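Local coordinates for cellulose binding protein (Clavibacter michiganensis, PDB 4JJO) that probably binds cellulose and loosens plant cell walls, as the expansin part of a longer protein that probably also cleaves beta-1,4-glucosidic linkages, at residues G21-M25 / D152-W156; T101-P105 / A130-I134; R32-V37 / L77-A83; G56-V61 / A83-D89; V74-D78 / P96-V100. All blocks are in the same frame, centred on the assembly; numbering follows the deposited sequence. Where two conformers were deposited one is given.

Interaction 1 (G21-M25 / D152-W156)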
# COMPACT_ATOMS: atom_id res chain seq x y z
N GLY A 21 -5.72 -8.71 1.09
CA GLY A 21 -5.92 -7.75 2.16
C GLY A 21 -6.87 -6.66 1.70
O GLY A 21 -7.21 -6.59 0.52
N ASN A 22 -7.30 -5.81 2.62
CA ASN A 22 -8.18 -4.71 2.28
C ASN A 22 -7.49 -3.76 1.30
O ASN A 22 -8.16 -3.06 0.53
CB ASN A 22 -8.62 -3.96 3.53
CG ASN A 22 -9.97 -3.27 3.35
OD1 ASN A 22 -10.34 -2.87 2.24
ND2 ASN A 22 -10.71 -3.13 4.44
N CYS A 23 -6.16 -3.75 1.31
CA CYS A 23 -5.38 -2.91 0.41
C CYS A 23 -5.34 -3.47 -1.02
O CYS A 23 -4.80 -2.82 -1.92
CB CYS A 23 -3.96 -2.75 0.94
SG CYS A 23 -3.83 -1.77 2.45
N SER A 24 -5.89 -4.66 -1.22
CA SER A 24 -5.94 -5.29 -2.54
C SER A 24 -4.57 -5.39 -3.21
O SER A 24 -4.41 -5.06 -4.38
CB SER A 24 -6.89 -4.52 -3.45
OG SER A 24 -8.16 -4.36 -2.84
N MET A 25 -3.58 -5.86 -2.46
CA MET A 25 -2.24 -6.05 -3.01
C MET A 25 -2.26 -7.15 -4.07
O MET A 25 -2.98 -8.14 -3.94
CB MET A 25 -1.26 -6.42 -1.89
CG MET A 25 -1.08 -5.34 -0.83
SD MET A 25 -0.61 -3.75 -1.53
CE MET A 25 -0.18 -2.85 -0.04
N ASP A 152 -11.37 2.94 -0.44
CA ASP A 152 -10.95 2.36 0.83
C ASP A 152 -10.39 0.95 0.63
O ASP A 152 -10.16 0.24 1.61
CB ASP A 152 -12.12 2.34 1.82
CG ASP A 152 -13.22 1.38 1.41
OD1 ASP A 152 -13.16 0.83 0.29
OD2 ASP A 152 -14.15 1.19 2.22
N TYR A 153 -10.17 0.55 -0.61
CA TYR A 153 -9.62 -0.78 -0.89
C TYR A 153 -8.33 -0.77 -1.72
O TYR A 153 -7.95 -1.78 -2.31
CB TYR A 153 -10.68 -1.68 -1.55
CG TYR A 153 -11.20 -1.19 -2.87
CD1 TYR A 153 -10.51 -1.43 -4.05
CD2 TYR A 153 -12.41 -0.52 -2.95
CE1 TYR A 153 -11.00 -0.99 -5.27
CE2 TYR A 153 -12.91 -0.08 -4.16
CZ TYR A 153 -12.20 -0.32 -5.32
OH TYR A 153 -12.68 0.11 -6.53
N GLY A 154 -7.65 0.38 -1.75
CA GLY A 154 -6.30 0.44 -2.27
C GLY A 154 -6.15 0.92 -3.70
O GLY A 154 -5.04 0.90 -4.25
N TYR A 155 -7.25 1.35 -4.31
CA TYR A 155 -7.21 1.89 -5.67
C TYR A 155 -7.59 3.36 -5.69
O TYR A 155 -8.05 3.92 -4.70
CB TYR A 155 -8.15 1.11 -6.58
CG TYR A 155 -7.57 -0.16 -7.16
CD1 TYR A 155 -7.07 -0.18 -8.46
CD2 TYR A 155 -7.52 -1.33 -6.42
CE1 TYR A 155 -6.54 -1.33 -9.00
CE2 TYR A 155 -6.99 -2.49 -6.96
CZ TYR A 155 -6.50 -2.48 -8.25
OH TYR A 155 -5.98 -3.64 -8.77
N TRP A 156 -7.40 3.97 -6.86
CA TRP A 156 -7.84 5.33 -7.13
C TRP A 156 -8.73 5.27 -8.36
O TRP A 156 -8.34 4.70 -9.37
CB TRP A 156 -6.64 6.22 -7.41
CG TRP A 156 -5.74 6.41 -6.23
CD1 TRP A 156 -4.79 5.55 -5.78
CD2 TRP A 156 -5.71 7.55 -5.35
NE1 TRP A 156 -4.16 6.07 -4.67
CE2 TRP A 156 -4.71 7.30 -4.39
CE3 TRP A 156 -6.42 8.74 -5.29
CZ2 TRP A 156 -4.41 8.21 -3.38
CZ3 TRP A 156 -6.12 9.64 -4.28
CH2 TRP A 156 -5.13 9.37 -3.34

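Interaction 2 (T101-P105 / A130-I134)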
# COMPACT_ATOMS: atom_id res chain seq x y z
N THR A 101 6.19 4.30 11.65
CA THR A 101 6.07 4.24 10.20
C THR A 101 7.41 4.62 9.59
O THR A 101 8.02 5.62 9.98
CB THR A 101 4.98 5.18 9.68
OG1 THR A 101 3.70 4.70 10.10
CG2 THR A 101 5.01 5.24 8.16
N VAL A 102 7.88 3.82 8.65
CA VAL A 102 9.16 4.05 8.01
C VAL A 102 9.05 5.16 6.97
O VAL A 102 8.16 5.15 6.13
CB VAL A 102 9.67 2.78 7.30
CG1 VAL A 102 10.99 3.05 6.59
CG2 VAL A 102 9.81 1.63 8.29
N ARG A 103 9.97 6.12 7.04
CA ARG A 103 10.04 7.16 6.02
C ARG A 103 10.97 6.71 4.90
O ARG A 103 12.07 6.21 5.15
CB ARG A 103 10.54 8.47 6.62
CG ARG A 103 10.38 9.66 5.68
CD ARG A 103 10.65 10.98 6.38
NE ARG A 103 10.55 12.10 5.44
CZ ARG A 103 10.42 13.37 5.80
NH1 ARG A 103 10.35 13.71 7.08
NH2 ARG A 103 10.34 14.31 4.87
N ASP A 104 10.51 6.89 3.66
CA ASP A 104 11.28 6.53 2.47
C ASP A 104 11.95 5.18 2.59
O ASP A 104 13.18 5.08 2.51
CB ASP A 104 12.33 7.61 2.17
CG ASP A 104 11.71 8.95 1.86
OD1 ASP A 104 10.47 9.01 1.77
OD2 ASP A 104 12.47 9.93 1.68
N PRO A 105 11.16 4.11 2.79
CA PRO A 105 11.68 2.74 2.86
C PRO A 105 12.28 2.30 1.53
O PRO A 105 11.76 2.64 0.47
CB PRO A 105 10.42 1.91 3.15
CG PRO A 105 9.30 2.72 2.61
CD PRO A 105 9.69 4.14 2.90
N ALA A 130 5.23 3.35 -3.79
CA ALA A 130 5.45 4.76 -3.49
C ALA A 130 6.27 4.89 -2.20
O ALA A 130 7.01 5.86 -2.02
CB ALA A 130 4.12 5.49 -3.35
N GLY A 131 6.13 3.91 -1.31
CA GLY A 131 6.90 3.87 -0.08
C GLY A 131 6.23 4.60 1.07
O GLY A 131 6.20 4.11 2.20
N ASN A 132 5.71 5.79 0.79
CA ASN A 132 5.01 6.58 1.79
C ASN A 132 3.54 6.73 1.40
O ASN A 132 3.09 6.12 0.42
CB ASN A 132 5.66 7.95 1.94
CG ASN A 132 7.16 7.87 2.17
OD1 ASN A 132 7.61 7.57 3.27
ND2 ASN A 132 7.93 8.14 1.12
N ARG A 133 2.79 7.53 2.15
CA ARG A 133 1.40 7.79 1.81
C ARG A 133 1.31 8.63 0.54
O ARG A 133 2.14 9.51 0.31
CB ARG A 133 0.66 8.50 2.95
CG ARG A 133 0.51 7.67 4.21
CD ARG A 133 -0.61 8.20 5.10
NE ARG A 133 -0.79 7.38 6.30
CZ ARG A 133 -1.83 7.47 7.11
NH1 ARG A 133 -2.81 8.34 6.88
NH2 ARG A 133 -1.91 6.67 8.18
N ILE A 134 0.30 8.33 -0.27
CA ILE A 134 0.05 9.08 -1.49
C ILE A 134 -1.05 10.10 -1.22
O ILE A 134 -2.09 9.76 -0.67
CB ILE A 134 -0.38 8.13 -2.63
CG1 ILE A 134 0.80 7.25 -3.05
CG2 ILE A 134 -0.92 8.91 -3.82
CD1 ILE A 134 0.42 6.14 -4.01
O HOH W 1 6.41 3.69 4.85
O HOH W 2 6.16 7.19 5.32

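Interaction 3 (R32-V37 / L77-A83)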
# COMPACT_ATOMS: atom_id res chain seq x y z
N ARG A 32 6.51 -12.64 3.50
CA ARG A 32 5.40 -12.90 4.41
C ARG A 32 5.39 -11.93 5.58
O ARG A 32 4.84 -12.23 6.64
CB ARG A 32 5.45 -14.34 4.93
CG ARG A 32 5.26 -15.38 3.84
CD ARG A 32 4.06 -15.01 3.00
NE ARG A 32 3.65 -16.07 2.08
CZ ARG A 32 3.49 -15.92 0.77
NH1 ARG A 32 3.71 -14.75 0.19
NH2 ARG A 32 3.11 -16.94 0.03
N MET A 33 6.00 -10.76 5.39
CA MET A 33 6.06 -9.75 6.43
C MET A 33 5.04 -8.66 6.12
O MET A 33 5.31 -7.74 5.35
CB MET A 33 7.46 -9.16 6.53
CG MET A 33 8.53 -10.17 6.91
SD MET A 33 8.26 -10.90 8.54
CE MET A 33 9.56 -12.13 8.59
N TYR A 34 3.87 -8.78 6.73
CA TYR A 34 2.79 -7.83 6.51
C TYR A 34 1.98 -7.65 7.79
O TYR A 34 2.21 -8.35 8.77
CB TYR A 34 1.89 -8.29 5.37
CG TYR A 34 1.30 -9.67 5.56
CD1 TYR A 34 0.08 -9.84 6.19
CD2 TYR A 34 1.95 -10.80 5.08
CE1 TYR A 34 -0.47 -11.09 6.36
CE2 TYR A 34 1.41 -12.05 5.24
CZ TYR A 34 0.20 -12.20 5.88
OH TYR A 34 -0.34 -13.45 6.04
N VAL A 35 1.03 -6.73 7.76
CA VAL A 35 0.29 -6.38 8.96
C VAL A 35 -1.07 -5.78 8.62
O VAL A 35 -1.23 -5.12 7.59
CB VAL A 35 1.08 -5.37 9.82
CG1 VAL A 35 1.29 -4.08 9.05
CG2 VAL A 35 0.38 -5.12 11.14
N ALA A 36 -2.04 -6.03 9.50
CA ALA A 36 -3.33 -5.36 9.43
C ALA A 36 -3.38 -4.33 10.54
O ALA A 36 -3.04 -4.62 11.69
CB ALA A 36 -4.45 -6.36 9.59
N VAL A 37 -3.80 -3.11 10.20
CA VAL A 37 -3.80 -2.02 11.16
C VAL A 37 -5.21 -1.56 11.50
O VAL A 37 -6.15 -1.80 10.74
CB VAL A 37 -2.99 -0.81 10.64
CG1 VAL A 37 -1.52 -1.19 10.48
CG2 VAL A 37 -3.56 -0.31 9.32
N LEU A 77 -1.54 -4.06 16.54
CA LEU A 77 -1.29 -4.59 15.21
C LEU A 77 -1.69 -6.05 15.11
O LEU A 77 -1.54 -6.82 16.06
CB LEU A 77 0.20 -4.48 14.86
CG LEU A 77 0.85 -3.10 14.78
CD1 LEU A 77 2.31 -3.27 14.39
CD2 LEU A 77 0.14 -2.20 13.80
N ASP A 78 -2.20 -6.44 13.95
CA ASP A 78 -2.45 -7.84 13.65
C ASP A 78 -1.37 -8.28 12.66
O ASP A 78 -1.48 -8.06 11.46
CB ASP A 78 -3.85 -8.03 13.05
CG ASP A 78 -4.49 -9.34 13.48
OD1 ASP A 78 -3.92 -10.04 14.33
OD2 ASP A 78 -5.58 -9.66 12.95
N LEU A 79 -0.31 -8.89 13.19
CA LEU A 79 0.85 -9.24 12.39
C LEU A 79 0.65 -10.55 11.65
O LEU A 79 -0.11 -11.41 12.09
CB LEU A 79 2.09 -9.37 13.28
CG LEU A 79 2.62 -8.10 13.94
CD1 LEU A 79 3.71 -8.46 14.94
CD2 LEU A 79 3.16 -7.14 12.90
N SER A 80 1.34 -10.69 10.52
CA SER A 80 1.43 -11.98 9.86
C SER A 80 2.05 -12.95 10.86
O SER A 80 2.84 -12.55 11.72
CB SER A 80 2.32 -11.89 8.62
OG SER A 80 3.63 -11.48 8.96
N GLU A 81 1.69 -14.22 10.76
CA GLU A 81 2.26 -15.23 11.63
C GLU A 81 3.78 -15.16 11.58
O GLU A 81 4.45 -15.31 12.60
CB GLU A 81 1.79 -16.63 11.20
CG GLU A 81 0.32 -16.89 11.48
CD GLU A 81 -0.13 -18.25 10.99
OE1 GLU A 81 0.56 -18.84 10.13
OE2 GLU A 81 -1.18 -18.74 11.46
N GLU A 82 4.32 -14.89 10.39
CA GLU A 82 5.77 -14.90 10.20
C GLU A 82 6.45 -13.73 10.89
O GLU A 82 7.53 -13.89 11.47
CB GLU A 82 6.10 -14.90 8.70
CG GLU A 82 5.76 -16.22 8.00
CD GLU A 82 4.29 -16.30 7.59
OE1 GLU A 82 3.56 -15.30 7.76
OE2 GLU A 82 3.87 -17.37 7.09
N ALA A 83 5.84 -12.56 10.83
CA ALA A 83 6.36 -11.39 11.52
C ALA A 83 6.27 -11.59 13.03
O ALA A 83 7.19 -11.26 13.78
CB ALA A 83 5.61 -10.14 11.11

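Interaction 4 (G56-V61 / A83-D89)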
# COMPACT_ATOMS: atom_id res chain seq x y z
N GLY A 56 9.64 -5.78 19.00
CA GLY A 56 9.06 -6.67 20.00
C GLY A 56 10.14 -7.31 20.84
O GLY A 56 11.30 -6.90 20.77
N PRO A 57 9.78 -8.33 21.62
CA PRO A 57 10.68 -9.00 22.56
C PRO A 57 12.03 -9.40 21.95
O PRO A 57 13.08 -9.14 22.55
CB PRO A 57 9.90 -10.24 22.98
CG PRO A 57 8.48 -9.88 22.78
CD PRO A 57 8.43 -8.92 21.64
N LYS A 58 12.00 -10.02 20.77
CA LYS A 58 13.20 -10.63 20.20
C LYS A 58 14.00 -9.70 19.29
O LYS A 58 15.14 -9.99 18.97
CB LYS A 58 12.81 -11.90 19.44
CG LYS A 58 12.35 -13.01 20.36
CD LYS A 58 12.01 -14.29 19.62
CE LYS A 58 11.55 -15.35 20.61
NZ LYS A 58 11.28 -16.66 19.97
N GLY A 59 13.39 -8.59 18.88
CA GLY A 59 14.07 -7.65 18.02
C GLY A 59 13.11 -6.80 17.22
O GLY A 59 12.04 -6.44 17.70
N THR A 60 13.50 -6.47 15.99
CA THR A 60 12.71 -5.58 15.15
C THR A 60 12.54 -6.15 13.75
O THR A 60 13.50 -6.65 13.15
CB THR A 60 13.38 -4.20 15.04
OG1 THR A 60 13.51 -3.63 16.34
CG2 THR A 60 12.55 -3.27 14.16
N VAL A 61 11.32 -6.08 13.24
CA VAL A 61 11.02 -6.54 11.89
C VAL A 61 10.25 -5.46 11.13
O VAL A 61 9.50 -4.69 11.73
CB VAL A 61 10.20 -7.84 11.90
CG1 VAL A 61 8.80 -7.59 12.44
CG2 VAL A 61 10.14 -8.44 10.50
N ALA A 83 5.84 -12.56 10.83
CA ALA A 83 6.36 -11.39 11.52
C ALA A 83 6.27 -11.59 13.03
O ALA A 83 7.19 -11.26 13.78
CB ALA A 83 5.61 -10.14 11.11
N PHE A 84 5.15 -12.16 13.47
CA PHE A 84 4.93 -12.41 14.89
C PHE A 84 5.96 -13.38 15.47
O PHE A 84 6.45 -13.18 16.58
CB PHE A 84 3.51 -12.96 15.11
CG PHE A 84 3.11 -13.06 16.55
CD1 PHE A 84 2.33 -12.08 17.13
CD2 PHE A 84 3.53 -14.12 17.32
CE1 PHE A 84 1.95 -12.17 18.45
CE2 PHE A 84 3.16 -14.22 18.65
CZ PHE A 84 2.38 -13.24 19.21
N ARG A 85 6.28 -14.42 14.71
CA ARG A 85 7.26 -15.42 15.16
C ARG A 85 8.65 -14.82 15.27
O ARG A 85 9.46 -15.26 16.09
CB ARG A 85 7.30 -16.62 14.21
CG ARG A 85 6.04 -17.46 14.21
CD ARG A 85 6.34 -18.88 13.75
NE ARG A 85 5.12 -19.64 13.56
CZ ARG A 85 4.47 -19.77 12.40
NH1 ARG A 85 4.93 -19.18 11.30
NH2 ARG A 85 3.36 -20.49 12.34
N ALA A 86 8.93 -13.82 14.44
CA ALA A 86 10.24 -13.18 14.44
C ALA A 86 10.41 -12.33 15.69
O ALA A 86 11.53 -12.15 16.18
CB ALA A 86 10.41 -12.34 13.19
N LEU A 87 9.30 -11.80 16.19
CA LEU A 87 9.32 -10.92 17.34
C LEU A 87 9.13 -11.64 18.67
O LEU A 87 9.61 -11.17 19.70
CB LEU A 87 8.23 -9.85 17.19
CG LEU A 87 8.41 -8.87 16.03
CD1 LEU A 87 7.28 -7.85 16.03
CD2 LEU A 87 9.76 -8.19 16.12
N GLY A 88 8.43 -12.77 18.65
CA GLY A 88 8.09 -13.46 19.88
C GLY A 88 7.81 -14.94 19.69
O GLY A 88 7.83 -15.45 18.57
N ASP A 89 7.53 -15.63 20.79
CA ASP A 89 7.16 -17.03 20.74
C ASP A 89 5.78 -17.14 20.09
O ASP A 89 4.86 -16.42 20.46
CB ASP A 89 7.13 -17.64 22.14
CG ASP A 89 7.07 -19.16 22.11
OD1 ASP A 89 8.13 -19.80 22.30
OD2 ASP A 89 5.97 -19.72 21.90
O HOH W 3 10.56 -18.68 21.96
O HOH W 4 10.14 -17.39 17.62

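Interaction 5 (V74-D78 / P96-V100)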
# COMPACT_ATOMS: atom_id res chain seq x y z
N VAL A 74 -6.20 1.44 18.32
CA VAL A 74 -4.97 2.07 17.87
C VAL A 74 -3.84 1.56 18.74
O VAL A 74 -3.98 1.50 19.96
CB VAL A 74 -5.05 3.61 17.98
CG1 VAL A 74 -3.76 4.24 17.51
CG2 VAL A 74 -6.23 4.14 17.17
N GLY A 75 -2.73 1.17 18.12
CA GLY A 75 -1.61 0.60 18.85
C GLY A 75 -1.60 -0.92 18.81
O GLY A 75 -0.61 -1.55 19.17
N HIS A 76 -2.70 -1.51 18.35
CA HIS A 76 -2.82 -2.96 18.28
C HIS A 76 -2.68 -3.44 16.84
O HIS A 76 -3.58 -3.25 16.02
CB HIS A 76 -4.16 -3.41 18.86
CG HIS A 76 -4.43 -4.88 18.72
ND1 HIS A 76 -5.59 -5.46 19.18
CD2 HIS A 76 -3.69 -5.87 18.18
CE1 HIS A 76 -5.56 -6.76 18.92
NE2 HIS A 76 -4.42 -7.03 18.31
N LEU A 77 -1.54 -4.06 16.54
CA LEU A 77 -1.29 -4.59 15.21
C LEU A 77 -1.69 -6.05 15.11
O LEU A 77 -1.54 -6.82 16.06
CB LEU A 77 0.20 -4.48 14.86
CG LEU A 77 0.85 -3.10 14.78
CD1 LEU A 77 2.31 -3.27 14.39
CD2 LEU A 77 0.14 -2.20 13.80
N ASP A 78 -2.20 -6.44 13.95
CA ASP A 78 -2.45 -7.84 13.65
C ASP A 78 -1.37 -8.28 12.66
O ASP A 78 -1.48 -8.06 11.46
CB ASP A 78 -3.85 -8.03 13.05
CG ASP A 78 -4.49 -9.34 13.48
OD1 ASP A 78 -3.92 -10.04 14.33
OD2 ASP A 78 -5.58 -9.66 12.95
N PRO A 96 3.82 -7.45 23.67
CA PRO A 96 3.94 -5.99 23.67
C PRO A 96 4.91 -5.54 22.59
O PRO A 96 5.92 -6.21 22.36
CB PRO A 96 4.50 -5.69 25.07
CG PRO A 96 5.23 -6.91 25.45
CD PRO A 96 4.59 -8.08 24.75
N ILE A 97 4.60 -4.43 21.94
CA ILE A 97 5.42 -3.93 20.85
C ILE A 97 5.48 -2.41 20.89
O ILE A 97 4.69 -1.76 21.58
CB ILE A 97 4.85 -4.33 19.48
CG1 ILE A 97 3.44 -3.76 19.30
CG2 ILE A 97 4.82 -5.84 19.32
CD1 ILE A 97 2.96 -3.75 17.88
N SER A 98 6.45 -1.86 20.17
CA SER A 98 6.45 -0.45 19.83
C SER A 98 6.70 -0.36 18.33
O SER A 98 7.37 -1.23 17.76
CB SER A 98 7.53 0.31 20.60
OG SER A 98 8.81 0.00 20.09
N TYR A 99 6.16 0.65 17.66
CA TYR A 99 6.39 0.76 16.23
C TYR A 99 6.37 2.18 15.68
O TYR A 99 5.80 3.10 16.28
CB TYR A 99 5.41 -0.11 15.44
CG TYR A 99 3.94 0.20 15.63
CD1 TYR A 99 3.27 1.02 14.74
CD2 TYR A 99 3.23 -0.35 16.69
CE1 TYR A 99 1.92 1.30 14.91
CE2 TYR A 99 1.88 -0.08 16.86
CZ TYR A 99 1.24 0.75 15.96
OH TYR A 99 -0.10 1.02 16.13
N VAL A 100 7.01 2.33 14.53
CA VAL A 100 7.04 3.59 13.80
C VAL A 100 6.73 3.31 12.34
O VAL A 100 6.98 2.20 11.85
CB VAL A 100 8.42 4.26 13.87
CG1 VAL A 100 8.71 4.76 15.27
CG2 VAL A 100 9.50 3.30 13.39

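Interaction 1 (G21-M25 / D152-W156)
S24 and Y153 share the one clear hydrogen bond of this contact. S24 OG donates to the backbone O of Y153 at 2.6 Å. The hydroxyl lies in the plane of that carbonyl, with a C=O...O angle of 151°. S24 has left-handed backbone angles, and its CB faces the other segment. Its OG lies anti to its own carbonyl carbon (chi1 -53°) and reaches the Y153 carbonyl from there.

The backbones also meet carbonyl to carbonyl. N22 O is 3.1 Å from Y153 O, and C23 O is 3.3 Å from the same Y153 O. These pairs are acceptors with no proton to share, so the hydroxyl of S24 probably offsets some repulsion. A weak CA-H...O contact helps too: Y153 CA lies 3.1 Å from N22 O.

Ring contacts are made at edges. S24 OG sits at the edge of the Y153 ring, near its plane. S24 CB sits at the edge of the Y155 ring, 4.1 Å from Y155 CE2. G154 has no side chain, and its CA comes within 4.4 Å of C23 CA.

Residues G21 to S24 form a type I turn, and a disulfide ties C23 to C48. K115 holds the hydroxyl of Y153, and Q126 donates to the backbone O of S24. The contact joins the two expansin domains: the loop between strands 3-10 and 34-38 of the double-psi barrel domain meets the loop between strands 144-150 and 156-157 of the C-terminal domain, with Y42 of helix 39-42 beside it.

Interaction 2 (T101-P105 / A130-I134)
N132 presents both ends of its amide to D104. The OD1 end takes the backbone N-H of D104, and the ND2 end donates a hydrogen bond to the D104 carboxylate. The first bond, D104 N to N132 OD1, is 3.0 Å and nearly straight, at 165°. It lies in the plane of the amide carbonyl and uses a lone pair. The second, N132 ND2 to D104 OD1, is 2.8 Å. Here the oxygen lies 22° out of the amide plane, and the carboxylate and amide planes are 63° apart. D104 CG sits beside its own backbone N (chi1 -63°), which brings OD1 near the same amide that takes that N-H.

The P105 ring packs against backbone: its CG is 3.4 Å from G131 O. One water bridges V102 O and G131 O, another V102 O and N132 OD1. The contact joins the loop after strand 95-101 to the loop between strands 124-128 and 134-141 of the C-terminal domain.

R177 adds a salt bridge to D104 OD1. That oxygen meets both an amide N-H and a positive charge, which probably keeps the carboxylate ionised. The amide of N132 is fixed in rotation, since its ends need opposite partners.

Interaction 3 (R32-V37 / L77-A83)
Y34 and S80 meet through matching first torsions. In both, the side chain stands between the backbone N and the carbonyl carbon, with chi1 57° in Y34 and 60° in S80. The Y34 ring thereby lies over S80, whose CB sits 3.4 Å from the ring centroid, almost on the ring normal. This is a CH-pi contact over the face. The Y34 hydroxyl is held by the backbone N of L12.

The same torsion sends S80 OG to the backbone of R32. S80 OG donates to R32 O at 2.7 Å and accepts from A83 N at 3.1 Å. S80 is thus the N-cap of the helix that follows, and one hydroxyl joins strand, loop and helix.

Strands 34-37 and 77-80 run antiparallel. A36 and D78 are a hydrogen-bonded pair: A36 N meets D78 O at 2.9 Å, and D78 N meets A36 O at 3.0 Å. V35 and L79 are a non-hydrogen-bonded pair. S80 N also donates to Y34 O.

V35 CG2 packs on L77 CB, and V37 CG1 lies 3.8 Å from L77 CD2. M33 SD rests 3.6 Å from A83 CA. R32 and E82 run side by side through their carbon chains, while the R32 guanidinium turns to the backbone O of P29.

In the sheet of the barrel domain, strand 34-38 lies between 76-80 and 59-69, and strand 3-10 flanks 76-80. T8 of that strand bonds D78 OD1. L52 of strand 51-56 covers V35, V37 and L77.

Interaction 4 (G56-V61 / A83-D89)
K58 and L87 bring a hairpin turn against the end of a helix, with strand 59-61 and helix 83-87 running nearly antiparallel (162°) and their axes 8.2 Å apart. K58 N donates to L87 O at 2.9 Å. This carbonyl belongs to the last turn of the helix, just before G88 leaves helical angles. The P57 ring lies flat over the same oxygen, with P57 CD 3.2 Å from L87 O. G56 and G59 close the two-residue hairpin turn through paired backbone bonds.

L87 has the most surface buried. Its CD2 pushes into the turn, 3.3 Å from G59 O. V61 crosses it at about a right angle, and V61 CG1 touches L87 CG at 3.8 Å. With chi1 at 68°, V61 turns CG1 toward the helix, where it also reaches the side chain of A83.

The K58 chain is extended beyond CG and lies along G88. K58 NZ stays 5.0 Å from D89 OD1, and a water links the two. A second water links it to R85 O, accepting from K58 NZ at 2.7 Å. The ammonium lies near the carbonyl end of the helix, a placement that would suit the helix dipole. N91 holds the other oxygen of D89.

The hairpin joins strands 51-56 and 59-69 of the barrel domain. I95 of strand 95-101 packs on both P57 and L87, and M33 flanks V61 and A83.

Interaction 5 (V74-D78 / P96-V100)
Y99, L77 and G75 bury the most surface here. L77 lays its branched end over one face of the Y99 ring. L77 CD1 is 4.0 Å from the ring centroid, 17° off the normal, a CH-pi contact offset toward the rim. L77 CG lies 3.8 Å from Y99 CE2, and CD2 covers the ring near CZ. A chi1 of 60° swings the Y99 ring out from the strand so that its hydroxyl end reaches G75.

G75 meets that end through its backbone. Its CA is 3.1 Å from Y99 OH, and G75 O lies in the ring plane at the edge. E41 binds both partners: one carboxylate oxygen takes Y99 OH and the other takes G75 N. The buried phenol is thereby satisfied and its position fixed.

I97 packs on the same branch of L77 that covers the ring: I97 CD1 touches L77 CD1 at 3.6 Å.

The strands do not pair. Strand segments 76-78 and 96-100 cross at 94° with axes 8.7 Å apart, so side chains fill the space between them, as in the core of a double-psi barrel. Strand 3-10 bonds to both through its backbone, and L52 and V54 of strand 51-56 close over L77.

Interactions 3, 4 and 5 all lie in the double-psi barrel domain, with centres 11 to 12 Å apart. Interactions 3 and 5 share L77 and D78, while 3 and 4 share A83. L79 also packs from interaction 3 onto L87 of interaction 4, CD1 to CD1 at 3.8 Å. Interactions 1 and 2 involve the C-terminal domain. Their centres are 16 Å apart, and W156 CZ2 touches I134 CG2 at 3.6 Å. The segment 101-105 directly continues 96-100, so interaction 2 prolongs the last barrel strand toward the second domain. Interaction 1 closes a long loop that holds the other four, and its centre is about 26 Å from that of interaction 4.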